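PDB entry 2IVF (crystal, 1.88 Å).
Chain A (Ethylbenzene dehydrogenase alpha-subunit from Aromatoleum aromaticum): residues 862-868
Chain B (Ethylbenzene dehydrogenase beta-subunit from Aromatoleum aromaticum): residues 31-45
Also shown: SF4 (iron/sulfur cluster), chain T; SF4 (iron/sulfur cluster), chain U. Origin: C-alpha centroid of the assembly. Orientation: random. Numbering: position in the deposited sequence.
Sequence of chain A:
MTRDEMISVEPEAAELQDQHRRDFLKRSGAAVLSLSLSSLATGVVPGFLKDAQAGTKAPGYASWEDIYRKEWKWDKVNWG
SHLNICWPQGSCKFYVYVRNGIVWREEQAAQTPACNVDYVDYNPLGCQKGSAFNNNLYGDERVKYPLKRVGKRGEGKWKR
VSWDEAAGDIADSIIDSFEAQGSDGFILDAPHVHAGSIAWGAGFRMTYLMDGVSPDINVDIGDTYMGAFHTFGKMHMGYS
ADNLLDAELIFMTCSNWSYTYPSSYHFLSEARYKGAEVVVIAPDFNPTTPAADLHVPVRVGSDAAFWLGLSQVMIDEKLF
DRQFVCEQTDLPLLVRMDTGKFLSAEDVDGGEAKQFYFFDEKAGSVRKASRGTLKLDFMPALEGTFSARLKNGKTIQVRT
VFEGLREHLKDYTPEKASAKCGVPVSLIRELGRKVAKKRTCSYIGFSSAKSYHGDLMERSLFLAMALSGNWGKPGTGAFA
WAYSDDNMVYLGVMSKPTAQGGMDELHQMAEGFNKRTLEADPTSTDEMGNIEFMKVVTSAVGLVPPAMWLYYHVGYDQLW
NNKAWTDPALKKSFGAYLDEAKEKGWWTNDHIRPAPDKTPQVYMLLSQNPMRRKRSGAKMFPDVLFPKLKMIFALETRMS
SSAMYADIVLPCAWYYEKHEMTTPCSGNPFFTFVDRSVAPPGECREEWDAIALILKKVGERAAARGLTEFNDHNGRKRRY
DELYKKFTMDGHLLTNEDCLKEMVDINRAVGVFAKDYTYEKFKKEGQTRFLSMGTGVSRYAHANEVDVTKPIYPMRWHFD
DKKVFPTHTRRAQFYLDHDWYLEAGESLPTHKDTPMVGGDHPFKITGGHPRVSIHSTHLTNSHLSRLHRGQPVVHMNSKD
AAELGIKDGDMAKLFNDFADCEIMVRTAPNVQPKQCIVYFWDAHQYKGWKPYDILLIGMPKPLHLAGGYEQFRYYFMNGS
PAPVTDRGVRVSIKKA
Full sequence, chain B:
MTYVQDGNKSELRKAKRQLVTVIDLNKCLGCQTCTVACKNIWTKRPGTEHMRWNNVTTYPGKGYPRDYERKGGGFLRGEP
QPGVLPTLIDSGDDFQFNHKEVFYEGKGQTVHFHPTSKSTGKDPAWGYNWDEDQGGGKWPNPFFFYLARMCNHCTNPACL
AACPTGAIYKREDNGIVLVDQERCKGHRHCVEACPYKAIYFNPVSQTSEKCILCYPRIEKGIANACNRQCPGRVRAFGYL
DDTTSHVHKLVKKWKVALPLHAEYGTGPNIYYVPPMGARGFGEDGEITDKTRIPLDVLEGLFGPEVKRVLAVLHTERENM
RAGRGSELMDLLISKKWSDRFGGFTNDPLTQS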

# COMPACT_ATOMS: atom_id res chain seq x y z
N SER A 862 -3.46 12.81 -4.26
CA SER A 862 -4.67 12.64 -5.06
C SER A 862 -4.67 11.36 -5.89
O SER A 862 -5.63 10.60 -5.87
CB SER A 862 -4.88 13.83 -5.97
OG SER A 862 -5.22 14.96 -5.20
N HIS A 863 -3.61 11.18 -6.66
CA HIS A 863 -3.50 10.04 -7.59
C HIS A 863 -3.69 8.70 -6.90
O HIS A 863 -4.49 7.84 -7.36
CB HIS A 863 -2.15 10.12 -8.29
CG HIS A 863 -1.95 9.09 -9.35
ND1 HIS A 863 -2.23 9.32 -10.67
CD2 HIS A 863 -1.47 7.82 -9.29
CE1 HIS A 863 -1.94 8.25 -11.39
NE2 HIS A 863 -1.47 7.32 -10.57
N LEU A 864 -2.97 8.50 -5.78
CA LEU A 864 -2.96 7.22 -5.09
C LEU A 864 -4.23 7.05 -4.32
O LEU A 864 -4.68 5.92 -4.09
CB LEU A 864 -1.71 7.10 -4.20
CG LEU A 864 -0.42 6.80 -5.00
CD1 LEU A 864 0.90 6.99 -4.22
CD2 LEU A 864 -0.56 5.32 -5.55
N SER A 865 -4.82 8.17 -3.91
CA SER A 865 -6.06 8.13 -3.14
C SER A 865 -7.24 7.72 -3.97
O SER A 865 -8.21 7.26 -3.42
CB SER A 865 -6.32 9.46 -2.45
OG SER A 865 -5.38 9.63 -1.40
N ARG A 866 -7.13 7.85 -5.28
CA ARG A 866 -8.13 7.31 -6.22
C ARG A 866 -8.11 5.76 -6.42
O ARG A 866 -8.98 5.23 -7.12
CB ARG A 866 -8.01 8.01 -7.55
CG ARG A 866 -8.30 9.48 -7.46
CD ARG A 866 -8.10 10.07 -8.83
NE ARG A 866 -8.07 11.51 -8.70
CZ ARG A 866 -7.03 12.31 -8.93
NH1 ARG A 866 -5.91 11.87 -9.47
NH2 ARG A 866 -7.18 13.60 -8.76
N LEU A 867 -7.17 5.06 -5.77
CA LEU A 867 -7.15 3.58 -5.75
C LEU A 867 -8.09 3.05 -4.66
O LEU A 867 -8.25 1.86 -4.52
CB LEU A 867 -5.71 3.10 -5.47
CG LEU A 867 -4.80 3.42 -6.68
CD1 LEU A 867 -3.38 2.87 -6.48
CD2 LEU A 867 -5.32 2.90 -8.01
N HIS A 868 -8.70 3.95 -3.89
CA HIS A 868 -9.54 3.55 -2.78
C HIS A 868 -10.65 4.57 -2.56
O HIS A 868 -10.90 5.39 -3.43
CB HIS A 868 -8.72 3.26 -1.53
CG HIS A 868 -7.87 4.41 -1.06
ND1 HIS A 868 -8.29 5.33 -0.11
CD2 HIS A 868 -6.61 4.76 -1.39
CE1 HIS A 868 -7.33 6.20 0.11
NE2 HIS A 868 -6.28 5.87 -0.64
N CYS B 31 -2.57 -5.32 -5.12
CA CYS B 31 -1.72 -4.15 -4.80
C CYS B 31 -1.93 -3.00 -5.76
O CYS B 31 -1.43 -1.93 -5.51
CB CYS B 31 -0.22 -4.54 -4.79
SG CYS B 31 0.42 -4.98 -6.46
N GLN B 32 -2.61 -3.20 -6.91
CA GLN B 32 -2.88 -2.11 -7.88
C GLN B 32 -1.60 -1.55 -8.57
O GLN B 32 -1.67 -0.51 -9.22
CB GLN B 32 -3.61 -0.92 -7.20
CG GLN B 32 -4.93 -1.23 -6.43
CD GLN B 32 -6.09 -1.53 -7.37
OE1 GLN B 32 -6.08 -1.05 -8.50
NE2 GLN B 32 -7.08 -2.32 -6.93
N THR B 33 -0.44 -2.19 -8.44
CA THR B 33 0.74 -1.71 -9.14
C THR B 33 0.50 -1.70 -10.64
O THR B 33 0.89 -0.75 -11.33
CB THR B 33 2.01 -2.49 -8.79
OG1 THR B 33 2.12 -2.55 -7.38
CG2 THR B 33 3.25 -1.80 -9.35
N CYS B 34 -0.14 -2.75 -11.15
CA CYS B 34 -0.50 -2.81 -12.54
C CYS B 34 -1.40 -1.62 -12.98
O CYS B 34 -1.20 -1.06 -14.07
CB CYS B 34 -1.14 -4.16 -12.87
SG CYS B 34 -2.53 -4.53 -11.75
N THR B 35 -2.31 -1.20 -12.10
CA THR B 35 -3.20 -0.06 -12.32
C THR B 35 -2.39 1.21 -12.53
O THR B 35 -2.57 1.95 -13.56
CB THR B 35 -4.16 0.06 -11.15
OG1 THR B 35 -4.81 -1.21 -11.00
CG2 THR B 35 -5.19 1.23 -11.38
N VAL B 36 -1.49 1.45 -11.61
CA VAL B 36 -0.65 2.66 -11.68
C VAL B 36 0.39 2.59 -12.79
O VAL B 36 0.76 3.63 -13.34
CB VAL B 36 0.00 3.05 -10.33
CG1 VAL B 36 -1.06 3.12 -9.17
CG2 VAL B 36 1.21 2.18 -9.97
N ALA B 37 0.86 1.37 -13.12
CA ALA B 37 1.84 1.17 -14.20
C ALA B 37 1.22 1.69 -15.49
O ALA B 37 1.80 2.50 -16.19
CB ALA B 37 2.22 -0.36 -14.33
N CYS B 38 0.01 1.25 -15.76
CA CYS B 38 -0.70 1.72 -16.95
C CYS B 38 -0.97 3.21 -16.90
O CYS B 38 -0.72 3.92 -17.89
CB CYS B 38 -2.05 1.04 -17.08
SG CYS B 38 -2.81 1.41 -18.66
N LYS B 39 -1.50 3.67 -15.76
CA LYS B 39 -2.05 5.02 -15.64
C LYS B 39 -0.96 6.04 -15.86
O LYS B 39 -1.17 7.09 -16.46
CB LYS B 39 -2.65 5.23 -14.25
CG LYS B 39 -3.64 6.43 -14.15
CD LYS B 39 -5.05 5.89 -13.83
CE LYS B 39 -6.15 6.83 -14.09
NZ LYS B 39 -6.41 7.07 -15.51
N ASN B 40 0.21 5.73 -15.32
CA ASN B 40 1.33 6.66 -15.32
C ASN B 40 2.08 6.73 -16.62
O ASN B 40 2.94 7.59 -16.77
CB ASN B 40 2.23 6.40 -14.10
CG ASN B 40 1.61 6.96 -12.83
OD1 ASN B 40 1.75 8.16 -12.55
ND2 ASN B 40 0.83 6.13 -12.13
N ILE B 41 1.75 5.87 -17.58
CA ILE B 41 2.14 6.11 -18.96
C ILE B 41 1.01 6.70 -19.78
O ILE B 41 1.20 7.74 -20.43
CB ILE B 41 2.63 4.83 -19.67
CG1 ILE B 41 3.66 4.12 -18.82
CG2 ILE B 41 3.19 5.20 -21.09
CD1 ILE B 41 3.92 2.66 -19.23
N TRP B 42 -0.16 6.06 -19.75
CA TRP B 42 -1.19 6.31 -20.74
C TRP B 42 -2.36 7.17 -20.32
O TRP B 42 -3.01 7.76 -21.21
CB TRP B 42 -1.77 5.01 -21.32
CG TRP B 42 -0.72 4.04 -21.72
CD1 TRP B 42 -0.48 2.85 -21.13
CD2 TRP B 42 0.29 4.19 -22.73
NE1 TRP B 42 0.59 2.22 -21.72
CE2 TRP B 42 1.07 3.02 -22.71
CE3 TRP B 42 0.60 5.19 -23.66
CZ2 TRP B 42 2.17 2.83 -23.56
CZ3 TRP B 42 1.67 5.00 -24.52
CH2 TRP B 42 2.44 3.83 -24.46
N THR B 43 -2.72 7.21 -19.05
CA THR B 43 -4.03 7.77 -18.72
C THR B 43 -3.98 8.84 -17.66
O THR B 43 -4.79 8.86 -16.74
CB THR B 43 -5.12 6.68 -18.38
OG1 THR B 43 -4.70 5.88 -17.26
CG2 THR B 43 -5.33 5.78 -19.56
N LYS B 44 -3.06 9.75 -17.85
CA LYS B 44 -3.04 11.00 -17.11
C LYS B 44 -3.32 12.23 -17.98
O LYS B 44 -3.23 13.35 -17.52
CB LYS B 44 -1.70 11.13 -16.38
CG LYS B 44 -1.66 10.26 -15.19
CD LYS B 44 -0.28 10.17 -14.54
CE LYS B 44 0.24 11.46 -14.02
NZ LYS B 44 1.61 11.22 -13.45
N ARG B 45 -3.64 12.00 -19.25
CA ARG B 45 -4.01 13.05 -20.18
C ARG B 45 -5.43 13.54 -19.89
O ARG B 45 -6.26 12.76 -19.44
CB ARG B 45 -3.98 12.48 -21.61
CG ARG B 45 -2.60 12.04 -22.05
CD ARG B 45 -2.64 11.39 -23.41
NE ARG B 45 -3.05 10.01 -23.29
CZ ARG B 45 -4.18 9.51 -23.79
NH1 ARG B 45 -5.03 10.28 -24.47
NH2 ARG B 45 -4.45 8.24 -23.60
FE1 SF4 T . -2.36 -8.34 -8.82
FE2 SF4 T . -1.85 -6.14 -10.38
FE3 SF4 T . 0.04 -8.01 -9.91
FE4 SF4 T . -0.63 -6.36 -7.87
S1 SF4 T . 0.33 -5.74 -9.81
S2 SF4 T . -0.32 -8.63 -7.78
S3 SF4 T . -2.86 -6.16 -8.32
S4 SF4 T . -1.95 -8.32 -11.05
FE1 SF4 U . -3.07 -2.22 -21.72
FE2 SF4 U . -2.39 -0.38 -19.97
FE3 SF4 U . -1.64 -2.93 -19.58
FE4 SF4 U . -0.41 -1.51 -21.51
S1 SF4 U . -0.31 -1.11 -19.25
S2 SF4 U . -1.26 -3.60 -21.75
S3 SF4 U . -2.16 -0.15 -22.25
S4 SF4 U . -3.82 -2.08 -19.58

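A short helix of the alpha-subunit, 862-865, and the turn that follows it lie against one side of the beta-subunit helix 33-42, while cysteines of that helix region turn elsewhere, to two iron/sulfur clusters. Leu864(A) sits across from Val36(B) and Leu867(A) across from Gln32(B), with CA atoms 8.3 and 7.4 Å apart. Because the alpha chain coils here, closing with a type I turn from Ser865(A) to His868(A), His863(A) and Leu867(A), four residues apart, both direct CA-to-CB toward the beta helix.

Leu867(A) takes the m,t rotamer, which spreads its two methyls over the first helical turn. Leu867(A) CD1 lies 3.6 Å from Val36(B) CG1 and 3.9 Å from Gln32(B) CB, and Leu867(A) CD2 lies 3.8 Å from Thr35(B) CG2. A branched apolar side chain suits this site, since even its polar neighbours offer carbon: Thr35(B), at chi1 m, turns its methyl to the leucine while its OG1 donates to Gln32(B) OE1 at 2.8 Å. Gln32(B), at the N-cap position, folds back through m,m to accept that bond. Leu864(A) starts sideways, but its CD2 reaches within 4.3 Å of Val36(B) CG1, so the valine serves both leucines.

His863(A), chi1 t, extends its ring along the helix toward Lys39(B) and Asn40(B), and to Lys44(B) just beyond its end. Val36(B) CG1 lies at the ring edge, and His863(A) CE1 is 3.7 Å from Lys39(B) CG and 4.0 Å from Lys44(B) CD. The lysines lend their methylenes here while their charged ends bond within their own chain: Lys39(B) NZ donates to Thr43(B) OG1 and O, both at 2.7 Å, and Lys44(B) NZ to Asn40(B) OD1 at 3.2 Å. Asn40(B) ND2 donates to Val36(B) O at 2.8 Å and stands 3.0 Å from His863(A) NE2, a polar approach whose bonding the geometry leaves open.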